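PDB 6I5R: sugar ABC transporter substrate-binding protein, BlMnBP1 from Bifidobacterium animalis subsp. lactis ATCC 27673, which binds manno-oligosaccharides such as mannobiose and probably delivers them to the membrane components of an ABC transporter. Local coordinates for residues P189-F194 with A278-G283; K245-A250 with Q412-D417; K271-E276 with D295-I300. One frame throughout, in Å; residues are numbered along the deposited sequence.

From the N terminus, residues 189-194 come first, at the end of strand 188-190. Interaction 1 pairs them with strand 277-283 and closes a loop that is about half helix and has almost no strand. Residues 245-250, on helix 239-252, lie within that loop. Their partner 412-417 is far down the chain, so interactions 1 and 2 cross. They also touch: Phe194 packs on Val415, and its carbonyl probably accepts a hydrogen bond from Gln412. Interaction 3 is a short closure, joining the end of helix 265-273 to the loop before strand 300-304. It crosses interaction 1 but falls wholly between the two segments of interaction 2. Met272 packs on Met280, joining interactions 1 and 3.

Interaction 1. Residues P189-F194 with A278-G283; sequences PLYTNF and ATMVLG
Pro189 O accepts two hydrogen bonds from Thr279. The stronger comes from the hydroxyl, with Thr279 OG1 at 2.7 Å from Pro189 O and tilted 16° from the carbonyl plane. The bond from Thr279 N to the same oxygen is weak and bent. Thr279 OG1 stands between its own backbone N and carbonyl carbon (chi1 69°). There it faces Pro189 O and also lies against CA and CB of Leu190. An alanine here would probably leave Pro189 O to the weak backbone bond and open a small gap beside Leu190 CB. Two residues on from Pro189, Tyr191 N gives a nearly straight bond of 3.1 Å to Thr279 O. A water then continues the pairing, donating to Tyr191 O and accepting from Val281 N.

Strand 188-190 thus runs parallel to strand 277-283, which also pairs antiparallel with strand 139-155. This sheet is part of the periplasmic-binding-protein fold. The chain goes on as a loop, with an ST turn in which Thr192 OG1 accepts from Phe194 N.

Packing follows on both faces of strand 277-283. On the face of Thr279, Leu190 CD1 meets Val281 CG2 at 4.0 Å. On the face of Met280, Met280 CG lies 3.9 Å from Tyr191 CB. Met280 SD is 5.4 Å from the centre of the Tyr191 ring, an oblique Met-aromatic contact. The same sulfur lies 3.4 Å from Asn193 ND2. The Tyr191 hydroxyl is bonded to Asp264 N, and Asn193 packs on the sugar-pocket residue Trp265.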
ATOM      1  N   PRO A 189     -15.782 -15.770  -6.453  1.00 16.39           N
ATOM      2  CA  PRO A 189     -14.555 -15.674  -7.264  1.00 16.71           C
ATOM      3  C   PRO A 189     -13.660 -14.492  -6.910  1.00 16.39           C
ATOM      4  O   PRO A 189     -12.448 -14.657  -6.773  1.00 16.39           O
ATOM      5  CB  PRO A 189     -15.087 -15.572  -8.701  1.00 16.39           C
ATOM      6  CG  PRO A 189     -16.450 -16.275  -8.648  1.00 16.39           C
ATOM      7  CD  PRO A 189     -16.993 -15.965  -7.284  1.00 16.39           C
ATOM      8  N   LEU A 190     -14.230 -13.298  -6.754  1.00 16.39           N
ATOM      9  CA  LEU A 190     -13.451 -12.132  -6.351  1.00 16.39           C
ATOM     10  C   LEU A 190     -14.268 -11.362  -5.328  1.00 17.49           C
ATOM     11  O   LEU A 190     -15.377 -10.914  -5.627  1.00 16.39           O
ATOM     12  CB  LEU A 190     -13.097 -11.259  -7.559  1.00 16.39           C
ATOM     13  CG  LEU A 190     -12.156 -10.064  -7.328  1.00 16.77           C
ATOM     14  CD1 LEU A 190     -11.330  -9.704  -8.544  1.00 17.13           C
ATOM     15  CD2 LEU A 190     -12.995  -8.850  -6.893  1.00 23.63           C
ATOM     16  N   TYR A 191     -13.724 -11.214  -4.124  1.00 16.39           N
ATOM     17  CA  TYR A 191     -14.409 -10.513  -3.051  1.00 18.84           C
ATOM     18  C   TYR A 191     -13.908  -9.085  -3.045  1.00 16.39           C
ATOM     19  O   TYR A 191     -12.699  -8.858  -2.979  1.00 16.39           O
ATOM     20  CB  TYR A 191     -14.137 -11.184  -1.711  1.00 16.39           C
ATOM     21  CG  TYR A 191     -15.031 -10.759  -0.589  1.00 16.39           C
ATOM     22  CD1 TYR A 191     -16.263 -11.343  -0.407  1.00 16.39           C
ATOM     23  CD2 TYR A 191     -14.621  -9.802   0.318  1.00 16.39           C
ATOM     24  CE1 TYR A 191     -17.083 -10.976   0.640  1.00 20.51           C
ATOM     25  CE2 TYR A 191     -15.426  -9.437   1.367  1.00 18.29           C
ATOM     26  CZ  TYR A 191     -16.664 -10.017   1.527  1.00 17.68           C
ATOM     27  OH  TYR A 191     -17.470  -9.667   2.586  1.00 16.39           O
ATOM     28  N   THR A 192     -14.824  -8.127  -3.128  1.00 16.39           N
ATOM     29  CA  THR A 192     -14.383  -6.774  -3.380  1.00 16.39           C
ATOM     30  C   THR A 192     -13.968  -6.033  -2.118  1.00 17.34           C
ATOM     31  O   THR A 192     -13.200  -5.090  -2.230  1.00 16.39           O
ATOM     32  CB  THR A 192     -15.473  -5.917  -4.036  1.00 16.39           C
ATOM     33  OG1 THR A 192     -16.591  -5.830  -3.139  1.00 16.39           O
ATOM     34  CG2 THR A 192     -15.904  -6.476  -5.352  1.00 16.39           C
ATOM     35  N   ASN A 193     -14.470  -6.431  -0.943  1.00 16.39           N
ATOM     36  CA  ASN A 193     -14.331  -5.638   0.284  1.00 16.39           C
ATOM     37  C   ASN A 193     -14.718  -4.189   0.016  1.00 18.94           C
ATOM     38  O   ASN A 193     -14.090  -3.250   0.503  1.00 16.39           O
ATOM     39  CB  ASN A 193     -12.924  -5.737   0.865  1.00 17.11           C
ATOM     40  CG  ASN A 193     -12.793  -6.893   1.848  1.00 16.39           C
ATOM     41  OD1 ASN A 193     -13.553  -6.972   2.802  1.00 16.39           O
ATOM     42  ND2 ASN A 193     -11.854  -7.807   1.591  1.00 16.39           N
ATOM     43  N   PHE A 194     -15.798  -4.031  -0.742  1.00 16.39           N
ATOM     44  CA  PHE A 194     -16.338  -2.722  -1.083  1.00 16.39           C
ATOM     45  C   PHE A 194     -16.411  -1.801   0.132  1.00 16.39           C
ATOM     46  O   PHE A 194     -16.135  -0.604   0.028  1.00 16.39           O
ATOM     47  CB  PHE A 194     -17.731  -2.934  -1.711  1.00 17.20           C
ATOM     48  CG  PHE A 194     -18.497  -1.683  -1.977  1.00 16.39           C
ATOM     49  CD1 PHE A 194     -19.292  -1.110  -0.978  1.00 16.39           C
ATOM     50  CD2 PHE A 194     -18.479  -1.097  -3.230  1.00 16.39           C
ATOM     51  CE1 PHE A 194     -20.014   0.040  -1.232  1.00 18.59           C
ATOM     52  CE2 PHE A 194     -19.203   0.053  -3.482  1.00 17.76           C
ATOM     53  CZ  PHE A 194     -19.974   0.618  -2.466  1.00 18.36           C
ATOM     54  N   ALA A 278     -12.237 -16.939  -3.477  1.00 16.39           N
ATOM     55  CA  ALA A 278     -11.130 -17.429  -4.295  1.00 16.39           C
ATOM     56  C   ALA A 278     -10.019 -16.399  -4.481  1.00 17.27           C
ATOM     57  O   ALA A 278      -8.836 -16.754  -4.465  1.00 16.39           O
ATOM     58  CB  ALA A 278     -11.627 -17.863  -5.673  1.00 16.39           C
ATOM     59  N   THR A 279     -10.367 -15.129  -4.694  1.00 16.39           N
ATOM     60  CA  THR A 279      -9.348 -14.103  -4.867  1.00 18.32           C
ATOM     61  C   THR A 279      -9.725 -12.793  -4.185  1.00 16.39           C
ATOM     62  O   THR A 279     -10.899 -12.456  -4.037  1.00 16.39           O
ATOM     63  CB  THR A 279      -9.075 -13.807  -6.343  1.00 16.39           C
ATOM     64  OG1 THR A 279     -10.209 -13.161  -6.926  1.00 16.39           O
ATOM     65  CG2 THR A 279      -8.781 -15.087  -7.118  1.00 18.51           C
ATOM     66  N   MET A 280      -8.691 -12.072  -3.773  1.00 17.45           N
ATOM     67  CA  MET A 280      -8.814 -10.697  -3.308  1.00 16.39           C
ATOM     68  C   MET A 280      -7.623  -9.913  -3.828  1.00 16.73           C
ATOM     69  O   MET A 280      -6.493 -10.389  -3.747  1.00 16.39           O
ATOM     70  CB  MET A 280      -8.883 -10.630  -1.771  1.00 16.39           C
ATOM     71  CG  MET A 280     -10.222 -11.104  -1.243  1.00 16.39           C
ATOM     72  SD  MET A 280     -10.498 -10.701   0.484  1.00 16.39           S
ATOM     73  CE  MET A 280      -9.809 -12.145   1.288  1.00 21.19           C
ATOM     74  N   VAL A 281      -7.875  -8.719  -4.358  1.00 16.39           N
ATOM     75  CA  VAL A 281      -6.833  -7.913  -4.976  1.00 16.39           C
ATOM     76  C   VAL A 281      -6.247  -7.067  -3.850  1.00 17.10           C
ATOM     77  O   VAL A 281      -6.796  -6.038  -3.473  1.00 16.39           O
ATOM     78  CB  VAL A 281      -7.389  -7.081  -6.127  1.00 16.39           C
ATOM     79  CG1 VAL A 281      -6.309  -6.166  -6.719  1.00 16.39           C
ATOM     80  CG2 VAL A 281      -7.946  -8.020  -7.194  1.00 16.39           C
ATOM     81  N   LEU A 282      -5.158  -7.551  -3.273  1.00 16.39           N
ATOM     82  CA  LEU A 282      -4.559  -6.930  -2.095  1.00 16.39           C
ATOM     83  C   LEU A 282      -3.054  -7.037  -2.210  1.00 16.39           C
ATOM     84  O   LEU A 282      -2.537  -7.898  -2.907  1.00 16.39           O
ATOM     85  CB  LEU A 282      -5.004  -7.600  -0.805  1.00 18.66           C
ATOM     86  CG  LEU A 282      -6.494  -7.550  -0.510  1.00 16.39           C
ATOM     87  CD1 LEU A 282      -6.881  -8.666   0.450  1.00 19.73           C
ATOM     88  CD2 LEU A 282      -6.844  -6.206   0.057  1.00 19.69           C
ATOM     89  N   GLY A 283      -2.360  -6.181  -1.497  1.00 16.39           N
ATOM     90  CA  GLY A 283      -0.921  -6.259  -1.504  1.00 16.39           C
ATOM     91  C   GLY A 283      -0.416  -7.432  -0.677  1.00 16.39           C
ATOM     92  O   GLY A 283      -1.163  -8.082   0.049  1.00 16.39           O
TER
HETATM   93  O   HOH W   1     -10.550  -7.789  -4.423  1.00 16.39           O

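Interaction 2. Residues K245-A250 with Q412-D417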
ATOM      1  N   LYS A 245     -11.009  -1.941 -15.590  1.00 16.39           N
ATOM      2  CA  LYS A 245     -11.945  -2.813 -16.290  1.00 16.39           C
ATOM      3  C   LYS A 245     -11.932  -4.222 -15.704  1.00 16.39           C
ATOM      4  O   LYS A 245     -12.929  -4.936 -15.795  1.00 16.39           O
ATOM      5  CB  LYS A 245     -11.605  -2.852 -17.779  1.00 16.43           C
ATOM      6  CG  LYS A 245     -12.494  -3.773 -18.614  1.00 16.45           C
ATOM      7  CD  LYS A 245     -12.128  -3.604 -20.088  1.00 17.53           C
ATOM      8  CE  LYS A 245     -13.272  -4.062 -21.030  1.00 25.11           C
ATOM      9  NZ  LYS A 245     -13.499  -5.529 -20.905  1.00 18.58           N
ATOM     10  N   THR A 246     -10.814  -4.655 -15.139  1.00 16.39           N
ATOM     11  CA  THR A 246     -10.813  -5.936 -14.440  1.00 16.39           C
ATOM     12  C   THR A 246     -11.843  -5.940 -13.322  1.00 16.39           C
ATOM     13  O   THR A 246     -12.644  -6.874 -13.193  1.00 16.39           O
ATOM     14  CB  THR A 246      -9.424  -6.229 -13.886  1.00 16.39           C
ATOM     15  OG1 THR A 246      -8.505  -6.436 -14.971  1.00 16.39           O
ATOM     16  CG2 THR A 246      -9.467  -7.466 -13.000  1.00 16.39           C
ATOM     17  N   LEU A 247     -11.826  -4.905 -12.485  1.00 16.39           N
ATOM     18  CA  LEU A 247     -12.813  -4.832 -11.413  1.00 16.39           C
ATOM     19  C   LEU A 247     -14.217  -4.703 -11.990  1.00 17.35           C
ATOM     20  O   LEU A 247     -15.141  -5.403 -11.566  1.00 16.39           O
ATOM     21  CB  LEU A 247     -12.518  -3.657 -10.488  1.00 16.39           C
ATOM     22  CG  LEU A 247     -13.572  -3.409  -9.424  1.00 19.01           C
ATOM     23  CD1 LEU A 247     -13.703  -4.549  -8.469  1.00 16.39           C
ATOM     24  CD2 LEU A 247     -13.182  -2.136  -8.657  1.00 16.39           C
ATOM     25  N   TYR A 248     -14.388  -3.789 -12.949  1.00 16.39           N
ATOM     26  CA  TYR A 248     -15.695  -3.575 -13.565  1.00 16.39           C
ATOM     27  C   TYR A 248     -16.261  -4.889 -14.100  1.00 16.39           C
ATOM     28  O   TYR A 248     -17.402  -5.253 -13.815  1.00 16.39           O
ATOM     29  CB  TYR A 248     -15.598  -2.544 -14.703  1.00 16.39           C
ATOM     30  CG  TYR A 248     -16.937  -2.208 -15.325  1.00 16.39           C
ATOM     31  CD1 TYR A 248     -17.542  -3.073 -16.227  1.00 17.68           C
ATOM     32  CD2 TYR A 248     -17.618  -1.050 -14.985  1.00 16.39           C
ATOM     33  CE1 TYR A 248     -18.774  -2.812 -16.754  1.00 16.39           C
ATOM     34  CE2 TYR A 248     -18.854  -0.753 -15.546  1.00 16.39           C
ATOM     35  CZ  TYR A 248     -19.432  -1.657 -16.426  1.00 20.77           C
ATOM     36  OH  TYR A 248     -20.661  -1.415 -16.992  1.00 16.39           O
ATOM     37  N   ASP A 249     -15.461  -5.608 -14.878  1.00 16.39           N
ATOM     38  CA  ASP A 249     -15.966  -6.818 -15.527  1.00 16.49           C
ATOM     39  C   ASP A 249     -16.289  -7.896 -14.513  1.00 16.39           C
ATOM     40  O   ASP A 249     -17.266  -8.635 -14.671  1.00 16.39           O
ATOM     41  CB  ASP A 249     -14.934  -7.357 -16.522  1.00 16.39           C
ATOM     42  CG  ASP A 249     -14.889  -6.565 -17.800  1.00 18.17           C
ATOM     43  OD1 ASP A 249     -15.792  -5.725 -18.022  1.00 16.39           O
ATOM     44  OD2 ASP A 249     -13.927  -6.774 -18.567  1.00 16.39           O
ATOM     45  N   ALA A 250     -15.449  -8.044 -13.493  1.00 16.39           N
ATOM     46  CA  ALA A 250     -15.694  -9.070 -12.486  1.00 16.39           C
ATOM     47  C   ALA A 250     -17.037  -8.852 -11.804  1.00 20.49           C
ATOM     48  O   ALA A 250     -17.754  -9.814 -11.506  1.00 16.39           O
ATOM     49  CB  ALA A 250     -14.571  -9.061 -11.452  1.00 16.39           C
ATOM     50  N   GLN A 412     -15.404   2.530  -5.538  1.00 16.39           N
ATOM     51  CA  GLN A 412     -16.739   2.103  -5.153  1.00 19.11           C
ATOM     52  C   GLN A 412     -17.735   2.430  -6.261  1.00 16.95           C
ATOM     53  O   GLN A 412     -18.620   1.627  -6.558  1.00 20.16           O
ATOM     54  CB  GLN A 412     -17.129   2.745  -3.815  1.00 16.39           C
ATOM     55  CG  GLN A 412     -16.368   2.130  -2.645  1.00 16.39           C
ATOM     56  CD  GLN A 412     -16.567   2.843  -1.318  1.00 21.49           C
ATOM     57  OE1 GLN A 412     -16.874   4.036  -1.279  1.00 16.39           O
ATOM     58  NE2 GLN A 412     -16.378   2.103  -0.218  1.00 16.39           N
ATOM     59  N   ASP A 413     -17.556   3.577  -6.929  1.00 16.39           N
ATOM     60  CA  ASP A 413     -18.454   3.951  -8.011  1.00 16.39           C
ATOM     61  C   ASP A 413     -18.337   2.976  -9.174  1.00 16.39           C
ATOM     62  O   ASP A 413     -19.340   2.624  -9.800  1.00 16.39           O
ATOM     63  CB  ASP A 413     -18.159   5.378  -8.474  1.00 16.39           C
ATOM     64  CG  ASP A 413     -19.203   5.905  -9.438  1.00 21.89           C
ATOM     65  OD1 ASP A 413     -20.391   5.738  -9.120  1.00 16.39           O
ATOM     66  OD2 ASP A 413     -18.817   6.515 -10.480  1.00 20.45           O
ATOM     67  N   ILE A 414     -17.126   2.491  -9.456  1.00 16.39           N
ATOM     68  CA  ILE A 414     -16.987   1.453 -10.472  1.00 16.39           C
ATOM     69  C   ILE A 414     -17.869   0.259 -10.120  1.00 16.39           C
ATOM     70  O   ILE A 414     -18.608  -0.265 -10.963  1.00 16.39           O
ATOM     71  CB  ILE A 414     -15.516   1.028 -10.636  1.00 16.39           C
ATOM     72  CG1 ILE A 414     -14.680   2.187 -11.167  1.00 16.39           C
ATOM     73  CG2 ILE A 414     -15.428  -0.156 -11.596  1.00 17.80           C
ATOM     74  CD1 ILE A 414     -13.197   1.919 -11.266  1.00 16.50           C
ATOM     75  N   VAL A 415     -17.778  -0.202  -8.876  1.00 16.39           N
ATOM     76  CA  VAL A 415     -18.568  -1.355  -8.444  1.00 16.39           C
ATOM     77  C   VAL A 415     -20.052  -1.053  -8.575  1.00 17.65           C
ATOM     78  O   VAL A 415     -20.839  -1.876  -9.051  1.00 16.39           O
ATOM     79  CB  VAL A 415     -18.204  -1.740  -6.998  1.00 16.39           C
ATOM     80  CG1 VAL A 415     -19.144  -2.840  -6.451  1.00 16.39           C
ATOM     81  CG2 VAL A 415     -16.756  -2.168  -6.902  1.00 16.39           C
ATOM     82  N   VAL A 416     -20.458   0.127  -8.119  1.00 16.39           N
ATOM     83  CA  VAL A 416     -21.868   0.494  -8.162  1.00 16.39           C
ATOM     84  C   VAL A 416     -22.346   0.526  -9.604  1.00 16.39           C
ATOM     85  O   VAL A 416     -23.418   0.014  -9.931  1.00 20.21           O
ATOM     86  CB  VAL A 416     -22.101   1.862  -7.488  1.00 20.14           C
ATOM     87  CG1 VAL A 416     -23.486   2.321  -7.774  1.00 17.85           C
ATOM     88  CG2 VAL A 416     -21.877   1.806  -6.001  1.00 16.39           C
ATOM     89  N   ASP A 417     -21.566   1.176 -10.482  1.00 16.39           N
ATOM     90  CA  ASP A 417     -21.996   1.379 -11.865  1.00 16.39           C
ATOM     91  C   ASP A 417     -22.042   0.056 -12.606  1.00 16.39           C
ATOM     92  O   ASP A 417     -22.971  -0.202 -13.391  1.00 17.30           O
ATOM     93  CB  ASP A 417     -21.063   2.374 -12.586  1.00 19.71           C
ATOM     94  CG  ASP A 417     -21.210   3.783 -12.086  1.00 17.62           C
ATOM     95  OD1 ASP A 417     -22.000   3.984 -11.153  1.00 20.28           O
ATOM     96  OD2 ASP A 417     -20.511   4.685 -12.586  1.00 16.39           O
TER
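Ile414 CG2 is the bump at the middle of this helix pair. It fills the hollow between Leu247 and Tyr248, 3.9 Å from Tyr248 CB and 4.2 Å from Leu247 CD2. It also rests on the backbone, at 4.0 Å from Tyr248 CA. With CG1 beside the backbone N (chi1 -65°), CG2 is the branch turned to Tyr248.

Leu247 answers from the other helix. Its CD2 enters the notch between Ile414 CG2 and Val415 CG2, lying 4.0 Å from the valine methyl. Leu247 CD1 touches Val415 CG2 as well, so one valine methyl meets both ends of the leucine fork.

Tyr248 borders the hollow with its CB and its ring edge, where Ile414 CG2 lies near the ring plane. Farther out, Tyr248 CE2 comes within 4.4 Å of Asp417 C. No hydrogen bond links the two segments, and the fit is one of apolar shapes. The local helix axes approach to 8.8 Å and run in roughly the same direction, 33° apart. The nearest CA atoms belong to Tyr248 and Ile414.

Polar groups lie round this core. Lys245 and Asp249 form a salt bridge on their own helix. The Tyr248 hydroxyl bonds to Arg423 O, and the Arg423 side chain is salt-bridged to Asp417.

Other helices pack around the pair. Helix 425-443 covers Tyr248 and Ile414, Met200 of helix 197-201 meets Leu247 and Val415, and helix 171-184 packs on Thr246 and Ala250.

Interaction 3. Residues K271-E276 with D295-I300; sequences KMNNGE and DHPDDI. With ZN (zinc ion), chain M; ZN (zinc ion), chain C.
Met272 and Asn273 meet Ile300 and His296 where the C-terminal end of helix 265-273 faces the loop leading into strand 300-304. The same helix carries the sugar-pocket residues Trp265, Glu266 and Lys269 farther back.

His296 N donates to Asn273 OD1 at 2.8 Å, with an N-H...O angle of 164°. The modelled place of this oxygen is somewhat uncertain. CG of Asn273 is anti to the backbone N (chi1 -169°), and OD1 reaches the loop from there. The other end of the amide, ND2, bonds to Met290 O, so both ends have partners.

Asn274 OD1 lies at the edge of the His296 ring, 3.6 Å from ND1. Amide and ring planes stand 86° apart. Two waters add bridges. One donates to Asn273 O and Asp299 OD2. The other joins Asn274 OD1 to Asp295 N.

Beside the polar contacts, Met272 CG presses on Ile300 CD1 at 3.4 Å, a tight carbon contact. Met290 and Val153 also pack on these two side chains.

Two zinc ions sit on the loop. Asp299 OD2 binds one at 2.1 Å, and a bound water is a further ligand. The His296 ring is beside this ion, but a ring carbon is modelled nearest, so its part is doubtful. Asp295 OD2 binds the other zinc at 1.9 Å, again with a water.

The helix end itself is a Schellman motif. Glu276 N bonds back to Lys271 O, Gly275 N bonds to Met272 O, and Gly275 takes the positive phi.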
ATOM      1  N   LYS A 271     -12.678 -16.457   5.504  1.00 16.39           N
ATOM      2  CA  LYS A 271     -13.327 -17.040   4.335  1.00 19.61           C
ATOM      3  C   LYS A 271     -12.313 -17.416   3.258  1.00 17.87           C
ATOM      4  O   LYS A 271     -12.450 -18.465   2.629  1.00 16.52           O
ATOM      5  CB  LYS A 271     -14.360 -16.069   3.769  1.00 17.97           C
ATOM      6  CG  LYS A 271     -15.587 -15.868   4.639  1.00 17.25           C
ATOM      7  CD  LYS A 271     -16.607 -15.049   3.876  1.00 21.55           C
ATOM      8  CE  LYS A 271     -17.787 -14.677   4.698  1.00 25.00           C
ATOM      9  NZ  LYS A 271     -18.547 -13.647   3.979  1.00 26.15           N
ATOM     10  N   MET A 272     -11.305 -16.566   3.015  1.00 16.39           N
ATOM     11  CA  MET A 272     -10.225 -16.911   2.092  1.00 16.98           C
ATOM     12  C   MET A 272      -9.509 -18.174   2.556  1.00 18.26           C
ATOM     13  O   MET A 272      -9.273 -19.107   1.771  1.00 16.76           O
ATOM     14  CB  MET A 272      -9.245 -15.737   1.989  1.00 16.46           C
ATOM     15  CG  MET A 272      -7.846 -16.087   1.466  1.00 20.64           C
ATOM     16  SD  MET A 272      -7.875 -16.449  -0.284  1.00 40.42           S
ATOM     17  CE  MET A 272      -8.120 -14.788  -0.881  1.00 20.77           C
ATOM     18  N   ASN A 273      -9.150 -18.219   3.843  1.00 16.50           N
ATOM     19  CA  ASN A 273      -8.412 -19.353   4.387  1.00 19.77           C
ATOM     20  C   ASN A 273      -9.197 -20.641   4.207  1.00 20.15           C
ATOM     21  O   ASN A 273      -8.621 -21.710   3.960  1.00 17.72           O
ATOM     22  CB  ASN A 273      -8.127 -19.104   5.871  1.00 17.44           C
ATOM     23  CG  ASN A 273      -7.141 -20.099   6.458  1.00 18.47           C
ATOM     24  OD1 ASN A 273      -7.524 -21.200   6.887  1.00 17.69           O
ATOM     25  ND2 ASN A 273      -5.866 -19.722   6.478  1.00 21.06           N
ATOM     26  N   ASN A 274     -10.510 -20.562   4.310  1.00 16.39           N
ATOM     27  CA  ASN A 274     -11.342 -21.757   4.287  1.00 21.74           C
ATOM     28  C   ASN A 274     -11.907 -22.046   2.909  1.00 17.75           C
ATOM     29  O   ASN A 274     -12.714 -22.978   2.764  1.00 22.62           O
ATOM     30  CB  ASN A 274     -12.457 -21.629   5.308  1.00 18.01           C
ATOM     31  CG  ASN A 274     -11.923 -21.673   6.762  1.00 26.57           C
ATOM     32  OD1 ASN A 274     -11.071 -22.514   7.121  1.00 31.86           O
ATOM     33  ND2 ASN A 274     -12.389 -20.745   7.575  1.00 30.07           N
ATOM     34  N   GLY A 275     -11.522 -21.260   1.905  1.00 22.30           N
ATOM     35  CA  GLY A 275     -11.912 -21.528   0.534  1.00 20.72           C
ATOM     36  C   GLY A 275     -13.298 -21.065   0.139  1.00 20.75           C
ATOM     37  O   GLY A 275     -13.860 -21.619  -0.805  1.00 16.73           O
ATOM     38  N   GLU A 276     -13.875 -20.084   0.852  1.00 18.27           N
ATOM     39  CA  GLU A 276     -15.160 -19.474   0.529  1.00 16.39           C
ATOM     40  C   GLU A 276     -14.993 -18.235  -0.328  1.00 16.39           C
ATOM     41  O   GLU A 276     -15.979 -17.733  -0.882  1.00 18.10           O
ATOM     42  CB  GLU A 276     -15.908 -19.077   1.805  1.00 19.14           C
ATOM     43  CG  GLU A 276     -16.157 -20.232   2.720  1.00 20.50           C
ATOM     44  CD  GLU A 276     -16.890 -19.844   3.980  1.00 21.84           C
ATOM     45  OE1 GLU A 276     -17.745 -18.925   3.959  1.00 27.82           O
ATOM     46  OE2 GLU A 276     -16.581 -20.457   5.013  1.00 35.81           O
ATOM     47  N   ASP A 295      -7.253 -22.681   9.506  1.00 19.50           N
ATOM     48  CA  ASP A 295      -6.509 -23.938   9.547  1.00 20.47           C
ATOM     49  C   ASP A 295      -5.750 -24.274   8.268  1.00 22.83           C
ATOM     50  O   ASP A 295      -5.015 -25.265   8.261  1.00 20.63           O
ATOM     51  CB  ASP A 295      -7.460 -25.120   9.791  1.00 26.85           C
ATOM     52  CG  ASP A 295      -8.068 -25.118  11.142  1.00 24.16           C
ATOM     53  OD1 ASP A 295      -7.578 -24.359  11.998  1.00 32.04           O
ATOM     54  OD2 ASP A 295      -9.045 -25.874  11.343  1.00 29.16           O
ATOM     55  N   HIS A 296      -5.954 -23.530   7.168  1.00 16.39           N
ATOM     56  CA  HIS A 296      -5.426 -23.914   5.862  1.00 22.67           C
ATOM     57  C   HIS A 296      -4.434 -22.893   5.315  1.00 20.22           C
ATOM     58  O   HIS A 296      -4.541 -22.489   4.150  1.00 17.95           O
ATOM     59  CB  HIS A 296      -6.589 -24.099   4.879  1.00 17.84           C
ATOM     60  CG  HIS A 296      -7.566 -25.161   5.283  1.00 20.66           C
ATOM     61  ND1 HIS A 296      -8.615 -24.929   6.154  1.00 32.47           N
ATOM     62  CD2 HIS A 296      -7.664 -26.465   4.908  1.00 29.69           C
ATOM     63  CE1 HIS A 296      -9.311 -26.046   6.310  1.00 26.75           C
ATOM     64  NE2 HIS A 296      -8.742 -26.997   5.583  1.00 30.28           N
ATOM     65  N   PRO A 297      -3.440 -22.484   6.096  1.00 19.03           N
ATOM     66  CA  PRO A 297      -2.431 -21.548   5.561  1.00 22.76           C
ATOM     67  C   PRO A 297      -1.799 -21.992   4.252  1.00 22.23           C
ATOM     68  O   PRO A 297      -1.458 -21.156   3.396  1.00 18.67           O
ATOM     69  CB  PRO A 297      -1.389 -21.488   6.683  1.00 20.53           C
ATOM     70  CG  PRO A 297      -1.608 -22.783   7.463  1.00 19.28           C
ATOM     71  CD  PRO A 297      -3.075 -22.985   7.437  1.00 19.51           C
ATOM     72  N   ASP A 298      -1.608 -23.288   4.062  1.00 16.40           N
ATOM     73  CA  ASP A 298      -0.958 -23.733   2.836  1.00 19.63           C
ATOM     74  C   ASP A 298      -1.818 -23.540   1.594  1.00 19.94           C
ATOM     75  O   ASP A 298      -1.298 -23.641   0.480  1.00 19.56           O
ATOM     76  CB  ASP A 298      -0.572 -25.192   2.970  1.00 17.48           C
ATOM     77  CG  ASP A 298       0.624 -25.392   3.853  1.00 24.84           C
ATOM     78  OD1 ASP A 298       1.316 -24.399   4.201  1.00 30.95           O
ATOM     79  OD2 ASP A 298       0.889 -26.561   4.188  1.00 35.23           O
ATOM     80  N   ASP A 299      -3.103 -23.274   1.755  1.00 16.39           N
ATOM     81  CA  ASP A 299      -3.959 -23.014   0.610  1.00 16.39           C
ATOM     82  C   ASP A 299      -3.885 -21.563   0.136  1.00 18.83           C
ATOM     83  O   ASP A 299      -4.419 -21.260  -0.934  1.00 17.60           O
ATOM     84  CB  ASP A 299      -5.406 -23.386   0.957  1.00 19.01           C
ATOM     85  CG  ASP A 299      -5.585 -24.887   1.196  1.00 19.22           C
ATOM     86  OD1 ASP A 299      -4.782 -25.685   0.648  1.00 21.22           O
ATOM     87  OD2 ASP A 299      -6.533 -25.265   1.914  1.00 16.39           O
ATOM     88  N   ILE A 300      -3.209 -20.682   0.878  1.00 16.39           N
ATOM     89  CA  ILE A 300      -3.073 -19.280   0.486  1.00 16.39           C
ATOM     90  C   ILE A 300      -1.871 -19.128  -0.429  1.00 17.78           C
ATOM     91  O   ILE A 300      -0.747 -19.467  -0.057  1.00 18.27           O
ATOM     92  CB  ILE A 300      -2.924 -18.369   1.718  1.00 18.29           C
ATOM     93  CG1 ILE A 300      -4.089 -18.528   2.678  1.00 21.19           C
ATOM     94  CG2 ILE A 300      -2.799 -16.913   1.263  1.00 18.65           C
ATOM     95  CD1 ILE A 300      -5.411 -18.357   2.075  1.00 16.64           C
TER
HETATM   96 ZN    ZN M 513      -6.437 -26.991   3.117  1.00100.24          ZN
HETATM   97 ZN    ZN C 503     -10.579 -25.938  12.531  1.00 67.31          ZN
HETATM   98  O   HOH W   2      -8.808 -23.613   1.852  1.00 17.91           O
HETATM   99  O   HOH W   3     -10.293 -22.828   9.441  1.00 30.58           O
HETATM  100  O   HOH W   4      -4.763 -27.829   2.094  1.00 35.13           O
HETATM  101  O   HOH W   5     -10.872 -23.648  11.988  1.00 31.33           O